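PDB 4L9P: CaaX farnesyltransferase beta subunit Ram1 from Aspergillus fumigatus, which probably transfers, together with its alpha subunit, a farnesyl group from farnesyl diphosphate to the cysteine of C-terminal CaaX sequences, the beta subunit binding the peptide. Local coordinates for residues A74-P79 with S402-T407; L147-P152 with H194-H199; V397-S402 with G479-V484. One frame throughout, in Å; residues are numbered along the deposited sequence.

Interaction 1 (A74-P79 with S402-T407); sequences ALFREP and SREGLT
The ring of Phe76 lies against the first turn of helix 403-413, a helix of the alpha-alpha toroid, and joins to it the 3-10 turn 74-76, in the loop before helix 89-105. The ring carbon CE1 rests 3.6 Å from Gly405 CA, and CZ is nearly as close at 3.7 Å; with no side chain on Gly405, the ring comes right up to the helix backbone. CE2 turns instead to Glu404, where CD lies at 3.6 Å and OE2 at 3.5 Å, the ring and carboxylate planes standing 42° apart. Glu404 reaches this position because CG is anti to its backbone N (chi1 171°) and the chain runs on extended, bringing the CG methylene along the ring as well. The carboxylate is not left to the aromatic ring alone, since OE2 forms a salt bridge with Arg408 one turn further on, which would hold its rotation. Ile341 of the alpha subunit packs on both Phe76 and Ser402, so the contact is buried at the subunit interface. The start of the helix that the ring meets is held by an N-cap: Gly405 N donates to Ser402 OG over 2.9 Å at an N-H...O angle of 163°.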
ATOM      1  N   ALA B  74     -15.918  26.776   2.463  1.00 12.84           N
ATOM      2  CA  ALA B  74     -14.657  27.364   2.875  1.00 13.58           C
ATOM      3  C   ALA B  74     -13.569  26.328   3.210  1.00 12.33           C
ATOM      4  O   ALA B  74     -12.379  26.610   3.030  1.00 12.77           O
ATOM      5  CB  ALA B  74     -14.887  28.264   4.079  1.00 15.59           C
ATOM      6  N   LEU B  75     -13.983  25.162   3.689  1.00 11.47           N
ATOM      7  CA  LEU B  75     -13.014  24.124   4.091  1.00 10.84           C
ATOM      8  C   LEU B  75     -12.090  23.779   2.913  1.00  9.92           C
ATOM      9  O   LEU B  75     -10.938  23.367   3.121  1.00  9.76           O
ATOM     10  CB  LEU B  75     -13.810  22.857   4.506  1.00 10.64           C
ATOM     11  CG  LEU B  75     -12.997  21.638   4.941  1.00  9.28           C
ATOM     12  CD1 LEU B  75     -12.199  21.996   6.214  1.00 10.59           C
ATOM     13  CD2 LEU B  75     -13.978  20.445   5.213  1.00  8.90           C
ATOM     14  N   PHE B  76     -12.592  23.905   1.685  1.00  9.53           N
ATOM     15  CA  PHE B  76     -11.800  23.547   0.502  1.00  9.31           C
ATOM     16  C   PHE B  76     -11.190  24.744  -0.210  1.00 10.54           C
ATOM     17  O   PHE B  76     -10.648  24.606  -1.311  1.00 12.02           O
ATOM     18  CB  PHE B  76     -12.692  22.748  -0.460  1.00  9.73           C
ATOM     19  CG  PHE B  76     -13.256  21.544   0.181  1.00  8.96           C
ATOM     20  CD1 PHE B  76     -12.395  20.441   0.399  1.00  9.20           C
ATOM     21  CD2 PHE B  76     -14.583  21.459   0.588  1.00 10.61           C
ATOM     22  CE1 PHE B  76     -12.872  19.285   1.028  1.00 10.10           C
ATOM     23  CE2 PHE B  76     -15.070  20.295   1.194  1.00 10.59           C
ATOM     24  CZ  PHE B  76     -14.240  19.216   1.420  1.00 10.35           C
ATOM     25  N   ARG B  77     -11.258  25.907   0.419  1.00 11.81           N
ATOM     26  CA  ARG B  77     -10.791  27.137  -0.213  1.00 14.29           C
ATOM     27  C   ARG B  77      -9.712  27.862   0.556  1.00 14.12           C
ATOM     28  O   ARG B  77      -9.283  28.923   0.118  1.00 15.99           O
ATOM     29  CB  ARG B  77     -11.975  28.109  -0.407  1.00 18.55           C
ATOM     30  CG  ARG B  77     -13.107  27.494  -1.158  1.00 21.84           C
ATOM     31  CD  ARG B  77     -14.252  28.497  -1.571  1.00 26.74           C
ATOM     32  NE  ARG B  77     -14.215  29.640  -0.670  1.00 32.87           N
ATOM     33  CZ  ARG B  77     -15.117  29.957   0.251  1.00 36.29           C
ATOM     34  NH1 ARG B  77     -16.259  29.301   0.365  1.00 37.07           N
ATOM     35  NH2 ARG B  77     -14.882  31.001   1.032  1.00 37.75           N
ATOM     36  N   GLU B  78      -9.280  27.325   1.699  1.00 13.35           N
ATOM     37  CA  GLU B  78      -8.322  28.017   2.577  1.00 13.39           C
ATOM     38  C   GLU B  78      -7.419  26.942   3.207  1.00 12.56           C
ATOM     39  O   GLU B  78      -7.823  25.788   3.387  1.00 11.00           O
ATOM     40  CB  GLU B  78      -9.035  28.753   3.722  1.00 17.87           C
ATOM     41  CG  GLU B  78     -10.294  29.441   3.301  1.00 25.26           C
ATOM     42  CD  GLU B  78     -10.956  30.131   4.471  1.00 31.33           C
ATOM     43  OE1 GLU B  78     -10.510  29.911   5.624  1.00 34.30           O
ATOM     44  OE2 GLU B  78     -11.898  30.895   4.241  1.00 34.17           O
ATOM     45  N   PRO B  79      -6.168  27.306   3.510  1.00 13.54           N
ATOM     46  CA  PRO B  79      -5.328  26.390   4.285  1.00 14.06           C
ATOM     47  C   PRO B  79      -5.908  26.150   5.702  1.00 13.73           C
ATOM     48  O   PRO B  79      -6.805  26.884   6.144  1.00 14.44           O
ATOM     49  CB  PRO B  79      -3.982  27.116   4.340  1.00 15.44           C
ATOM     50  CG  PRO B  79      -4.063  28.219   3.294  1.00 16.94           C
ATOM     51  CD  PRO B  79      -5.501  28.607   3.266  1.00 15.65           C
ATOM     52  N   SER B 402     -14.574  11.763   4.480  1.00  5.26           N
ATOM     53  CA  SER B 402     -15.318  12.732   3.673  1.00  5.18           C
ATOM     54  C   SER B 402     -15.336  12.323   2.211  1.00  4.85           C
ATOM     55  O   SER B 402     -14.351  12.516   1.469  1.00  6.56           O
ATOM     56  CB  SER B 402     -14.695  14.143   3.829  1.00  6.66           C
ATOM     57  OG  SER B 402     -15.367  15.033   2.930  1.00  7.01           O
ATOM     58  N   ARG B 403     -16.488  11.832   1.748  1.00  5.25           N
ATOM     59  CA  ARG B 403     -16.634  11.539   0.324  1.00  5.29           C
ATOM     60  C   ARG B 403     -16.567  12.815  -0.519  1.00  5.08           C
ATOM     61  O   ARG B 403     -16.004  12.812  -1.621  1.00  5.79           O
ATOM     62  CB  ARG B 403     -17.958  10.784   0.058  1.00  6.60           C
ATOM     63  CG  ARG B 403     -17.970   9.340   0.598  1.00  8.20           C
ATOM     64  CD  ARG B 403     -19.315   8.583   0.137  1.00 11.54           C
ATOM     65  NE  ARG B 403     -20.525   9.204   0.567  1.00 14.17           N
ATOM     66  CZ  ARG B 403     -21.512   9.576  -0.227  1.00 11.65           C
ATOM     67  NH1 ARG B 403     -21.522   9.318  -1.574  1.00 11.17           N
ATOM     68  NH2 ARG B 403     -22.562  10.140   0.339  1.00 13.14           N
ATOM     69  N   GLU B 404     -17.092  13.909   0.022  1.00  4.92           N
ATOM     70  CA  GLU B 404     -17.034  15.190  -0.685  1.00  5.60           C
ATOM     71  C   GLU B 404     -15.554  15.556  -0.917  1.00  5.35           C
ATOM     72  O   GLU B 404     -15.193  15.941  -2.018  1.00  5.76           O
ATOM     73  CB  GLU B 404     -17.694  16.295   0.173  1.00  7.00           C
ATOM     74  CG  GLU B 404     -17.469  17.680  -0.429  1.00  8.27           C
ATOM     75  CD  GLU B 404     -18.199  18.824   0.251  1.00  9.86           C
ATOM     76  OE1 GLU B 404     -18.797  18.585   1.317  1.00 12.04           O
ATOM     77  OE2 GLU B 404     -18.228  19.926  -0.353  1.00 10.76           O
ATOM     78  N   GLY B 405     -14.750  15.517   0.154  1.00  4.77           N
ATOM     79  CA  GLY B 405     -13.341  15.894  -0.005  1.00  5.26           C
ATOM     80  C   GLY B 405     -12.608  15.063  -1.047  1.00  5.83           C
ATOM     81  O   GLY B 405     -11.889  15.577  -1.911  1.00  5.13           O
ATOM     82  N   LEU B 406     -12.822  13.751  -1.004  1.00  4.77           N
ATOM     83  CA  LEU B 406     -12.114  12.894  -1.948  1.00  4.99           C
ATOM     84  C   LEU B 406     -12.535  13.172  -3.375  1.00  4.86           C
ATOM     85  O   LEU B 406     -11.738  13.167  -4.308  1.00  4.69           O
ATOM     86  CB  LEU B 406     -12.322  11.422  -1.561  1.00  5.05           C
ATOM     87  CG  LEU B 406     -11.585  10.458  -2.463  1.00  4.98           C
ATOM     88  CD1 LEU B 406     -10.074  10.705  -2.395  1.00  5.24           C
ATOM     89  CD2 LEU B 406     -11.948   8.974  -2.129  1.00  5.92           C
ATOM     90  N   THR B 407     -13.860  13.379  -3.527  1.00  4.73           N
ATOM     91  CA  THR B 407     -14.401  13.629  -4.842  1.00  4.21           C
ATOM     92  C   THR B 407     -13.883  14.964  -5.420  1.00  4.90           C
ATOM     93  O   THR B 407     -13.519  15.048  -6.605  1.00  5.44           O
ATOM     94  CB  THR B 407     -15.921  13.681  -4.774  1.00  5.12           C
ATOM     95  OG1 THR B 407     -16.381  12.400  -4.335  1.00  6.66           O
ATOM     96  CG2 THR B 407     -16.491  13.896  -6.175  1.00  6.28           C
TER

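Interaction 2 (L147-P152 with H194-H199); sequences LDASRP and HGQMSH. With EDO (1,2-ethanediol), chain G; EDO (1,2-ethanediol), chain F.
The backbones of 147-152 and 194-199 stay well apart, their closest CA atoms, those of Ala149 and Gln196, being 7.7 Å from each other, and a single long side chain bridges the gap. Gln196 sends its amide across from the loop before helix 200-213 to the 3-10 turn that leads into helix 151-164. With CG anti to the carbonyl carbon (chi1 -60°) and the chain extended beyond it, the amide ends against the backbone of that turn. NE2 donates to Asp148 O in a bond that is straight, at 175°, but weak, at 3.3 Å. The other end of the amide, OE1, sits over Ala149, 3.4 Å from its CA and 3.6 Å from its CB, so the two halves of the group meet neighbouring residues. Asp148 OD1 stands 3.7 Å from NE2, with carboxylate and amide planes 50° apart; its stronger partners are Tyr49 and Tyr53 of the alpha subunit, which take OD1 and OD2. OD2 also accepts from O2 of the ethanediol of chain G at 2.6 Å, probably a guest from the crystallisation liquor. Arg151 adds bonds to backbone carbonyls of the alpha subunit. The arrangement is a side-chain-to-backbone hydrogen bond within the alpha-alpha toroid, between the loop before helix 200-213 and the 3-10 turn at the start of helix 151-164, where the beta subunit meets the alpha subunit.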
ATOM      1  N   LEU B 147       9.745   0.036 -17.670  1.00 12.86           N
ATOM      2  CA  LEU B 147       8.427  -0.595 -17.464  1.00 12.96           C
ATOM      3  C   LEU B 147       8.391  -2.050 -17.923  1.00 10.51           C
ATOM      4  O   LEU B 147       7.363  -2.699 -17.818  1.00 10.61           O
ATOM      5  CB  LEU B 147       7.306   0.149 -18.189  1.00 16.48           C
ATOM      6  CG  LEU B 147       7.029   1.572 -17.681  1.00 21.51           C
ATOM      7  CD1 LEU B 147       5.994   2.342 -18.523  1.00 22.96           C
ATOM      8  CD2 LEU B 147       6.546   1.507 -16.265  1.00 23.50           C
ATOM      9  N   ASP B 148       9.523  -2.609 -18.365  1.00 10.08           N
ATOM     10  CA  ASP B 148       9.522  -3.989 -18.860  1.00  9.67           C
ATOM     11  C   ASP B 148       8.931  -4.960 -17.855  1.00  9.50           C
ATOM     12  O   ASP B 148       8.134  -5.833 -18.216  1.00 11.55           O
ATOM     13  CB  ASP B 148      10.979  -4.384 -19.155  1.00 11.18           C
ATOM     14  CG  ASP B 148      11.094  -5.577 -20.071  1.00 13.61           C
ATOM     15  OD1 ASP B 148      10.101  -5.903 -20.754  1.00 15.64           O
ATOM     16  OD2 ASP B 148      12.210  -6.139 -20.132  1.00 14.48           O
ATOM     17  N   ALA B 149       9.329  -4.846 -16.594  1.00  9.64           N
ATOM     18  CA  ALA B 149       8.826  -5.784 -15.576  1.00 11.11           C
ATOM     19  C   ALA B 149       7.353  -5.539 -15.234  1.00 11.48           C
ATOM     20  O   ALA B 149       6.687  -6.419 -14.642  1.00 13.72           O
ATOM     21  CB  ALA B 149       9.715  -5.714 -14.308  1.00 13.81           C
ATOM     22  N   SER B 150       6.853  -4.359 -15.616  1.00 10.98           N
ATOM     23  CA  SER B 150       5.497  -3.894 -15.262  1.00 11.39           C
ATOM     24  C   SER B 150       4.468  -4.034 -16.400  1.00  9.18           C
ATOM     25  O   SER B 150       3.355  -3.511 -16.284  1.00  9.06           O
ATOM     26  CB  SER B 150       5.510  -2.417 -14.892  1.00 15.31           C
ATOM     27  OG  SER B 150       6.156  -2.275 -13.673  1.00 19.19           O
ATOM     28  N   ARG B 151       4.822  -4.692 -17.506  1.00  7.70           N
ATOM     29  CA  ARG B 151       3.903  -4.776 -18.644  1.00  7.63           C
ATOM     30  C   ARG B 151       2.541  -5.373 -18.238  1.00  7.53           C
ATOM     31  O   ARG B 151       1.516  -4.870 -18.644  1.00  8.59           O
ATOM     32  CB  ARG B 151       4.531  -5.458 -19.840  1.00  8.74           C
ATOM     33  CG  ARG B 151       5.488  -4.474 -20.545  1.00 10.75           C
ATOM     34  CD  ARG B 151       6.077  -5.070 -21.832  1.00 12.23           C
ATOM     35  NE  ARG B 151       4.977  -5.471 -22.725  1.00 11.88           N
ATOM     36  CZ  ARG B 151       4.787  -6.678 -23.220  1.00 13.63           C
ATOM     37  NH1 ARG B 151       5.672  -7.655 -22.995  1.00 14.70           N
ATOM     38  NH2 ARG B 151       3.732  -6.881 -24.011  1.00 14.75           N
ATOM     39  N   PRO B 152       2.514  -6.421 -17.403  1.00  7.42           N
ATOM     40  CA  PRO B 152       1.157  -6.900 -17.013  1.00  7.40           C
ATOM     41  C   PRO B 152       0.375  -5.879 -16.241  1.00  6.96           C
ATOM     42  O   PRO B 152      -0.868  -5.795 -16.446  1.00  6.51           O
ATOM     43  CB  PRO B 152       1.447  -8.156 -16.178  1.00  8.54           C
ATOM     44  CG  PRO B 152       2.791  -8.654 -16.791  1.00  9.80           C
ATOM     45  CD  PRO B 152       3.594  -7.365 -17.025  1.00  8.06           C
ATOM     46  N   HIS B 194       8.342 -12.527 -21.466  1.00 13.06           N
ATOM     47  CA  HIS B 194       9.190 -13.681 -21.864  1.00 14.99           C
ATOM     48  C   HIS B 194      10.565 -13.654 -21.212  1.00 14.23           C
ATOM     49  O   HIS B 194      11.338 -12.739 -21.452  1.00 15.03           O
ATOM     50  CB  HIS B 194       9.399 -13.669 -23.347  1.00 16.24           C
ATOM     51  CG  HIS B 194      10.258 -14.783 -23.850  1.00 17.95           C
ATOM     52  ND1 HIS B 194      10.922 -14.701 -25.058  1.00 19.31           N
ATOM     53  CD2 HIS B 194      10.496 -16.036 -23.368  1.00 18.51           C
ATOM     54  CE1 HIS B 194      11.551 -15.848 -25.292  1.00 19.82           C
ATOM     55  NE2 HIS B 194      11.309 -16.672 -24.279  1.00 20.38           N
ATOM     56  N   GLY B 195      10.877 -14.661 -20.405  1.00 13.77           N
ATOM     57  CA  GLY B 195      12.207 -14.770 -19.813  1.00 14.36           C
ATOM     58  C   GLY B 195      12.324 -14.169 -18.414  1.00 13.79           C
ATOM     59  O   GLY B 195      13.428 -14.223 -17.809  1.00 15.99           O
ATOM     60  N   GLN B 196      11.227 -13.595 -17.899  1.00 11.71           N
ATOM     61  CA  GLN B 196      11.266 -13.008 -16.572  1.00 10.31           C
ATOM     62  C   GLN B 196      10.646 -14.041 -15.629  1.00  9.36           C
ATOM     63  O   GLN B 196       9.638 -14.693 -15.965  1.00 11.05           O
ATOM     64  CB  GLN B 196      10.493 -11.673 -16.527  1.00 10.27           C
ATOM     65  CG  GLN B 196      11.069 -10.614 -17.489  1.00 10.77           C
ATOM     66  CD  GLN B 196      10.381  -9.270 -17.271  1.00 11.65           C
ATOM     67  OE1 GLN B 196      10.294  -8.784 -16.148  1.00 12.66           O
ATOM     68  NE2 GLN B 196       9.865  -8.679 -18.355  1.00 12.14           N
ATOM     69  N   MET B 197      11.262 -14.205 -14.476  1.00  8.21           N
ATOM     70  CA  MET B 197      10.711 -15.159 -13.529  1.00  9.16           C
ATOM     71  C   MET B 197       9.329 -14.751 -13.005  1.00  7.45           C
ATOM     72  O   MET B 197       8.912 -13.576 -13.047  1.00  7.51           O
ATOM     73  CB  MET B 197      11.673 -15.426 -12.389  1.00 13.09           C
ATOM     74  CG  MET B 197      11.806 -14.274 -11.527  1.00 15.34           C
ATOM     75  SD  MET B 197      13.324 -14.258 -10.482  1.00 20.24           S
ATOM     76  CE  MET B 197      14.273 -15.469 -11.115  1.00 19.37           C
ATOM     77  N   SER B 198       8.566 -15.733 -12.526  1.00  6.96           N
ATOM     78  CA  SER B 198       7.213 -15.387 -12.064  1.00  7.11           C
ATOM     79  C   SER B 198       7.270 -14.489 -10.861  1.00  5.83           C
ATOM     80  O   SER B 198       8.176 -14.557 -10.024  1.00  7.23           O
ATOM     81  CB  SER B 198       6.462 -16.685 -11.725  1.00  8.26           C
ATOM     82  OG  SER B 198       6.328 -17.397 -12.944  1.00  8.87           O
ATOM     83  N   HIS B 199       6.277 -13.583 -10.778  1.00  5.49           N
ATOM     84  CA  HIS B 199       6.235 -12.618  -9.666  1.00  5.43           C
ATOM     85  C   HIS B 199       4.776 -12.506  -9.298  1.00  5.12           C
ATOM     86  O   HIS B 199       3.877 -12.472 -10.189  1.00  5.49           O
ATOM     87  CB  HIS B 199       6.786 -11.268 -10.203  1.00  6.23           C
ATOM     88  CG  HIS B 199       6.997 -10.203  -9.148  1.00  5.62           C
ATOM     89  ND1 HIS B 199       5.959  -9.573  -8.464  1.00  5.78           N
ATOM     90  CD2 HIS B 199       8.153  -9.659  -8.669  1.00  6.16           C
ATOM     91  CE1 HIS B 199       6.471  -8.657  -7.653  1.00  6.74           C
ATOM     92  NE2 HIS B 199       7.802  -8.679  -7.767  1.00  6.64           N
TER
HETATM   93  C1  EDO G 404      13.299  -8.079 -23.866  1.00 22.68           C
HETATM   94  O1  EDO G 404      13.813  -9.407 -23.846  1.00 22.10           O
HETATM   95  C2  EDO G 404      12.225  -7.910 -22.825  1.00 22.87           C
HETATM   96  O2  EDO G 404      12.682  -8.281 -21.511  1.00 20.69           O
HETATM   97  C1  EDO F 403      15.378 -11.921 -19.468  1.00 17.31           C
HETATM   98  O1  EDO F 403      14.972 -11.877 -18.074  1.00 16.62           O
HETATM   99  C2  EDO F 403      14.326 -11.148 -20.273  1.00 15.66           C
HETATM  100  O2  EDO F 403      14.475  -9.740 -20.049  1.00 14.52           O

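Interaction 3 (V397-S402 with G479-V484); sequences VGNLYS and GSDIGV
Asp481 OD2 is gripped from several directions: Asn399 ND2 donates to it over 3.1 Å, and water 1 donates at 2.5 Å while accepting from Asn399 N. The same ND2 also donates to Asp481 OD1, at 3.2 Å, so one amide nitrogen straddles both carboxylate oxygens. Each oxygen uses its syn lone pair, and both N-H...O angles are 150°, the bent geometry of a shared donor. The amide and carboxylate planes are 78° apart, and both oxygens are tilted from the amide plane. Asp481 has CG anti to its backbone N (chi1 -178°), which carries the carboxylate across to Asn399, whose CB also comes within 3.6 Å of OD1. Further out, water 2 donates to Asn399 O and, weakly, to OD2. The far end of the amide is held too, as Asn399 OD1 accepts from Gln380 of helix 375-384. Asp481's strongest partner lies outside the two loops: Arg403, at the start of helix 403-413. At this surface contact between two loops, next to the alpha subunit, the aspartate's negative charge is thus shared among a guanidinium, an amide and water, which would favour its ionised form.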
ATOM      1  N   VAL B 397     -22.502   2.143  10.466  1.00 16.86           N
ATOM      2  CA  VAL B 397     -21.707   3.278  10.937  1.00 15.14           C
ATOM      3  C   VAL B 397     -21.584   4.332   9.820  1.00 14.11           C
ATOM      4  O   VAL B 397     -21.218   5.485  10.100  1.00 15.76           O
ATOM      5  CB  VAL B 397     -20.266   2.843  11.409  1.00 13.39           C
ATOM      6  CG1 VAL B 397     -20.320   1.892  12.607  1.00 14.81           C
ATOM      7  CG2 VAL B 397     -19.431   2.209  10.239  1.00 13.03           C
ATOM      8  N   GLY B 398     -21.959   3.983   8.576  1.00 13.89           N
ATOM      9  CA  GLY B 398     -21.905   4.927   7.466  1.00 12.73           C
ATOM     10  C   GLY B 398     -20.437   5.125   7.046  1.00 11.72           C
ATOM     11  O   GLY B 398     -19.533   4.345   7.385  1.00 14.36           O
ATOM     12  N   ASN B 399     -20.187   6.221   6.336  1.00 10.23           N
ATOM     13  CA  ASN B 399     -18.855   6.542   5.844  1.00  8.91           C
ATOM     14  C   ASN B 399     -18.157   7.370   6.861  1.00  8.83           C
ATOM     15  O   ASN B 399     -18.694   8.398   7.286  1.00 11.26           O
ATOM     16  CB  ASN B 399     -18.972   7.291   4.533  1.00 10.63           C
ATOM     17  CG  ASN B 399     -19.622   6.453   3.510  1.00 13.26           C
ATOM     18  OD1 ASN B 399     -19.124   5.327   3.252  1.00 13.38           O
ATOM     19  ND2 ASN B 399     -20.781   6.917   2.962  1.00 15.87           N
ATOM     20  N   LEU B 400     -16.986   6.920   7.288  1.00  7.72           N
ATOM     21  CA  LEU B 400     -16.248   7.564   8.355  1.00  7.21           C
ATOM     22  C   LEU B 400     -15.172   8.557   7.880  1.00  7.38           C
ATOM     23  O   LEU B 400     -14.368   8.982   8.669  1.00  9.15           O
ATOM     24  CB  LEU B 400     -15.663   6.489   9.308  1.00  9.15           C
ATOM     25  CG  LEU B 400     -16.770   5.671  10.026  1.00 11.07           C
ATOM     26  CD1 LEU B 400     -16.068   4.623  10.929  1.00 13.18           C
ATOM     27  CD2 LEU B 400     -17.723   6.529  10.838  1.00 13.99           C
ATOM     28  N   TYR B 401     -15.178   8.889   6.595  1.00  7.33           N
ATOM     29  CA  TYR B 401     -14.270   9.830   5.959  1.00  6.43           C
ATOM     30  C   TYR B 401     -15.179  10.765   5.129  1.00  6.27           C
ATOM     31  O   TYR B 401     -16.403  10.569   5.070  1.00  7.11           O
ATOM     32  CB  TYR B 401     -13.257   9.125   5.020  1.00  6.18           C
ATOM     33  CG  TYR B 401     -13.920   8.448   3.852  1.00  5.76           C
ATOM     34  CD1 TYR B 401     -14.573   7.246   3.974  1.00  7.09           C
ATOM     35  CD2 TYR B 401     -13.839   9.035   2.594  1.00  6.17           C
ATOM     36  CE1 TYR B 401     -15.204   6.628   2.885  1.00  7.62           C
ATOM     37  CE2 TYR B 401     -14.436   8.411   1.467  1.00  6.80           C
ATOM     38  CZ  TYR B 401     -15.112   7.206   1.611  1.00  8.50           C
ATOM     39  OH  TYR B 401     -15.704   6.641   0.469  1.00 10.23           O
ATOM     40  N   SER B 402     -14.574  11.763   4.480  1.00  5.26           N
ATOM     41  CA  SER B 402     -15.318  12.732   3.673  1.00  5.18           C
ATOM     42  C   SER B 402     -15.336  12.323   2.211  1.00  4.85           C
ATOM     43  O   SER B 402     -14.351  12.516   1.469  1.00  6.56           O
ATOM     44  CB  SER B 402     -14.695  14.143   3.829  1.00  6.66           C
ATOM     45  OG  SER B 402     -15.367  15.033   2.930  1.00  7.01           O
ATOM     46  N   GLY B 479     -23.927  18.782   3.731  1.00 19.20           N
ATOM     47  CA  GLY B 479     -24.068  17.666   4.632  1.00 16.65           C
ATOM     48  C   GLY B 479     -22.702  17.096   4.877  1.00 14.61           C
ATOM     49  O   GLY B 479     -21.756  17.375   4.149  1.00 14.56           O
ATOM     50  N   SER B 480     -22.602  16.269   5.888  1.00 13.24           N
ATOM     51  CA  SER B 480     -21.277  15.707   6.209  1.00 12.59           C
ATOM     52  C   SER B 480     -20.927  14.475   5.382  1.00 10.96           C
ATOM     53  O   SER B 480     -19.752  14.098   5.314  1.00 10.48           O
ATOM     54  CB  SER B 480     -21.185  15.319   7.657  1.00 16.97           C
ATOM     55  OG  SER B 480     -21.955  14.162   7.957  1.00 20.55           O
ATOM     56  N   ASP B 481     -21.938  13.831   4.821  1.00 10.72           N
ATOM     57  CA  ASP B 481     -21.712  12.613   4.036  1.00 11.08           C
ATOM     58  C   ASP B 481     -22.502  12.679   2.756  1.00 11.93           C
ATOM     59  O   ASP B 481     -23.614  12.148   2.660  1.00 13.84           O
ATOM     60  CB  ASP B 481     -22.027  11.368   4.862  1.00 12.69           C
ATOM     61  CG  ASP B 481     -21.760  10.088   4.106  1.00 13.54           C
ATOM     62  OD1 ASP B 481     -20.906  10.061   3.189  1.00 11.66           O
ATOM     63  OD2 ASP B 481     -22.417   9.083   4.427  1.00 18.26           O
ATOM     64  N   ILE B 482     -21.927  13.367   1.764  1.00 10.57           N
ATOM     65  CA  ILE B 482     -22.662  13.651   0.543  1.00 10.19           C
ATOM     66  C   ILE B 482     -21.908  13.290  -0.715  1.00  9.61           C
ATOM     67  O   ILE B 482     -20.632  13.174  -0.739  1.00 10.65           O
ATOM     68  CB  ILE B 482     -23.065  15.136   0.444  1.00 11.35           C
ATOM     69  CG1 ILE B 482     -21.822  16.036   0.624  1.00 12.37           C
ATOM     70  CG2 ILE B 482     -24.185  15.466   1.437  1.00 12.80           C
ATOM     71  CD1 ILE B 482     -22.096  17.577   0.344  1.00 12.60           C
ATOM     72  N   GLY B 483     -22.687  13.049  -1.753  1.00  8.69           N
ATOM     73  CA  GLY B 483     -22.152  12.708  -3.047  1.00  8.83           C
ATOM     74  C   GLY B 483     -22.146  13.940  -3.914  1.00  8.86           C
ATOM     75  O   GLY B 483     -23.210  14.414  -4.351  1.00 10.02           O
ATOM     76  N   VAL B 484     -20.955  14.489  -4.170  1.00  8.20           N
ATOM     77  CA  VAL B 484     -20.806  15.773  -4.896  1.00  8.00           C
ATOM     78  C   VAL B 484     -20.359  15.591  -6.333  1.00  7.97           C
ATOM     79  O   VAL B 484     -20.203  16.560  -7.083  1.00  9.39           O
ATOM     80  CB  VAL B 484     -19.886  16.783  -4.149  1.00  7.78           C
ATOM     81  CG1 VAL B 484     -20.419  17.009  -2.750  1.00  9.39           C
ATOM     82  CG2 VAL B 484     -18.418  16.240  -4.038  1.00  8.38           C
TER
HETATM   83  O   HOH W   1     -22.704   7.986   6.673  1.00 29.28           O
HETATM   84  O   HOH W   2     -21.511   9.496   7.759  1.00 48.91           O
HETATM   85  O   HOH W   3     -18.574  11.366   3.607  1.00  6.78           O

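In the fold
Interactions 1 and 3 form one continuous region, their centres 12 Å apart and both containing Ser402, which ends the loop of 397-402 and begins the segment 402-407. Arg403 NE and Asp481 OD1, 2.8 Å apart in a salt bridge, connect them directly, and Glu404 OE1 packs on Ile482 CD1. Their segments alternate along the chain, and in space 74-79 and 479-484 both meet the start of helix 403-413. Interaction 2 lies on the opposite side of the chain's centre from the other two, its centre 40 Å from each of theirs. The Ala149 side chain is about 12 Å from the isoprenoid analogue, too far to touch it, while Ser150 and His199 pack on an apolar side chain of the bound peptide.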